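Local coordinates for RNA-binding protein Lsm (Halobacterium salinarum R1, PDB 6TFL) that probably binds RNA as a ring of seven Sm-like subunits, with uridine and calcium ions bound in this crystal, at residues S14-V19 / T30-Y36. Residues are numbered along the deposited sequence; the frame is centred on the assembly and turned at random.
With CA (calcium ion), chain P.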
loop_
_atom_site.group_PDB
_atom_site.type_symbol
_atom_site.label_atom_id
_atom_site.label_comp_id
_atom_site.label_asym_id
_atom_site.label_seq_id
_atom_site.Cartn_x
_atom_site.Cartn_y
_atom_site.Cartn_z
ATOM N N SER A 14 -4.663 10.810 -25.078
ATOM C CA SER A 14 -6.114 10.753 -24.982
ATOM C C SER A 14 -6.713 11.988 -24.332
ATOM O O SER A 14 -7.923 12.013 -24.105
ATOM C CB SER A 14 -6.570 9.512 -24.205
ATOM O OG SER A 14 -5.800 8.373 -24.548
ATOM N N LEU A 15 -5.908 13.005 -24.024
ATOM C CA LEU A 15 -6.457 14.233 -23.458
ATOM C C LEU A 15 -7.424 14.877 -24.440
ATOM O O LEU A 15 -7.212 14.846 -25.654
ATOM C CB LEU A 15 -5.338 15.218 -23.106
ATOM C CG LEU A 15 -4.500 14.893 -21.862
ATOM C CD1 LEU A 15 -3.219 15.722 -21.822
ATOM C CD2 LEU A 15 -5.322 15.088 -20.594
ATOM N N GLU A 16 -8.493 15.463 -23.904
ATOM C CA GLU A 16 -9.576 16.114 -24.644
ATOM C C GLU A 16 -10.441 15.116 -25.412
ATOM O O GLU A 16 -11.385 15.537 -26.091
ATOM C CB GLU A 16 -9.072 17.208 -25.608
ATOM C CG GLU A 16 -8.070 18.183 -24.976
ATOM C CD GLU A 16 -8.356 19.664 -25.274
ATOM O OE1 GLU A 16 -7.874 20.533 -24.507
ATOM O OE2 GLU A 16 -9.043 19.967 -26.277
ATOM N N GLU A 17 -10.177 13.814 -25.305
ATOM C CA GLU A 17 -10.999 12.777 -25.918
ATOM C C GLU A 17 -11.763 12.002 -24.852
ATOM O O GLU A 17 -11.490 12.100 -23.650
ATOM C CB GLU A 17 -10.149 11.810 -26.757
ATOM C CG GLU A 17 -9.462 12.463 -27.954
ATOM C CD GLU A 17 -8.085 11.874 -28.227
ATOM O OE1 GLU A 17 -7.952 10.628 -28.277
ATOM O OE2 GLU A 17 -7.128 12.662 -28.391
ATOM N N THR A 18 -12.717 11.200 -25.318
ATOM C CA THR A 18 -13.602 10.470 -24.428
ATOM C C THR A 18 -12.977 9.139 -24.027
ATOM O O THR A 18 -12.329 8.474 -24.841
ATOM C CB THR A 18 -14.960 10.262 -25.094
ATOM O OG1 THR A 18 -15.557 11.543 -25.313
ATOM C CG2 THR A 18 -15.880 9.466 -24.198
ATOM N N VAL A 19 -13.136 8.783 -22.746
ATOM C CA VAL A 19 -12.547 7.585 -22.157
ATOM C C VAL A 19 -13.549 7.005 -21.172
ATOM O O VAL A 19 -14.455 7.693 -20.695
ATOM C CB VAL A 19 -11.203 7.854 -21.422
ATOM C CG1 VAL A 19 -10.166 8.475 -22.351
ATOM C CG2 VAL A 19 -11.425 8.727 -20.193
ATOM N N THR A 30 -17.680 7.660 -17.737
ATOM C CA THR A 30 -17.372 7.993 -19.117
ATOM C C THR A 30 -17.439 9.499 -19.279
ATOM O O THR A 30 -18.395 10.133 -18.830
ATOM C CB THR A 30 -18.335 7.298 -20.082
ATOM O OG1 THR A 30 -18.200 5.887 -19.910
ATOM C CG2 THR A 30 -17.992 7.621 -21.515
ATOM N N GLY A 31 -16.417 10.058 -19.908
ATOM C CA GLY A 31 -16.352 11.487 -20.138
ATOM C C GLY A 31 -15.039 11.810 -20.805
ATOM O O GLY A 31 -14.244 10.923 -21.138
ATOM N N VAL A 32 -14.817 13.099 -20.999
ATOM C CA VAL A 32 -13.599 13.567 -21.641
ATOM C C VAL A 32 -12.485 13.604 -20.605
ATOM O O VAL A 32 -12.640 14.194 -19.528
ATOM C CB VAL A 32 -13.821 14.951 -22.279
ATOM C CG1 VAL A 32 -12.522 15.520 -22.799
ATOM C CG2 VAL A 32 -14.828 14.850 -23.394
ATOM N N LEU A 33 -11.356 12.983 -20.926
ATOM C CA LEU A 33 -10.181 13.076 -20.069
ATOM C C LEU A 33 -9.552 14.461 -20.227
ATOM O O LEU A 33 -9.098 14.813 -21.326
ATOM C CB LEU A 33 -9.181 11.973 -20.416
ATOM C CG LEU A 33 -7.862 12.013 -19.645
ATOM C CD1 LEU A 33 -8.064 11.439 -18.252
ATOM C CD2 LEU A 33 -6.763 11.267 -20.404
ATOM N N THR A 34 -9.533 15.249 -19.140
ATOM C CA THR A 34 -8.912 16.572 -19.166
ATOM C C THR A 34 -7.676 16.689 -18.281
ATOM O O THR A 34 -7.047 17.755 -18.265
ATOM C CB THR A 34 -9.918 17.673 -18.774
ATOM O OG1 THR A 34 -10.327 17.505 -17.411
ATOM C CG2 THR A 34 -11.154 17.649 -19.687
ATOM N N GLY A 35 -7.306 15.648 -17.543
ATOM C CA GLY A 35 -6.042 15.678 -16.833
ATOM C C GLY A 35 -5.766 14.363 -16.134
ATOM O O GLY A 35 -6.661 13.536 -15.922
ATOM N N TYR A 36 -4.503 14.195 -15.758
ATOM C CA TYR A 36 -4.064 13.034 -15.010
ATOM C C TYR A 36 -2.742 13.393 -14.346
ATOM O O TYR A 36 -2.151 14.444 -14.624
ATOM C CB TYR A 36 -3.922 11.804 -15.918
ATOM C CG TYR A 36 -2.798 11.961 -16.885
ATOM C CD1 TYR A 36 -2.979 12.675 -18.066
ATOM C CD2 TYR A 36 -1.548 11.433 -16.615
ATOM C CE1 TYR A 36 -1.946 12.847 -18.952
ATOM C CE2 TYR A 36 -0.505 11.603 -17.492
ATOM C CZ TYR A 36 -0.707 12.311 -18.658
ATOM O OH TYR A 36 0.328 12.486 -19.542
HETATM CA CA CA P . -4.612 12.169 -29.531
HETATM O O HOH W 1 -5.667 9.764 -29.660
#
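Four main-chain hydrogen bonds, given by the amides of E16, V19, G31 and L33, join the 14-19 turn and early strand to the bent 30-36 strand. E16 N donates to L33 O at 2.7 Å, arriving almost head-on to the carbonyl. One residue on, E17 O accepts L33 N, and V32 CA adds a C-H...O contact to that same oxygen. V19 and G31 form an antiparallel hydrogen-bonded pair: V19 N reaches G31 O at 2.9 Å, tilted from the carbonyl plane, while G31 N returns a longer bond, 3.2 Å, to V19 O. T18 and V32 between them make a non-hydrogen-bonded pair. Within the type II turn from S14 to E17, E17 N is taken by S14 O.

Beside this ladder, L33 CB points toward 14-19, and with CG anti to the backbone N (chi1 176°) the branch carrying CD2 comes up against S14 and L15, whose CD2 lies 4.1 Å from L33 CD2 and also meets the Y36 ring at its edge, 4.2 Å from CD1. On the V19 side, V19 CG2 rests 4.0 Å from L33 CB. V32 CG1 presses over the E16 carbonyl group. The polar ends look elsewhere: S14 OG bonds V10 O, T30 OG1 bonds T20 OG1, and Y36 OH bonds E12 OE1.

E17 CB leaves the backbone pointing away from 30-36, and OE2 binds calcium at 2.8 Å together with E13 O; a calcium-bound water donates to OE1. E17 thus works at both ends, main-chain O accepting L33 N and carboxylate binding calcium, while every hydrogen bond across this join of the Sm fold's bent strand to its first strand is between main-chain groups, with apolar side chains packing beside them.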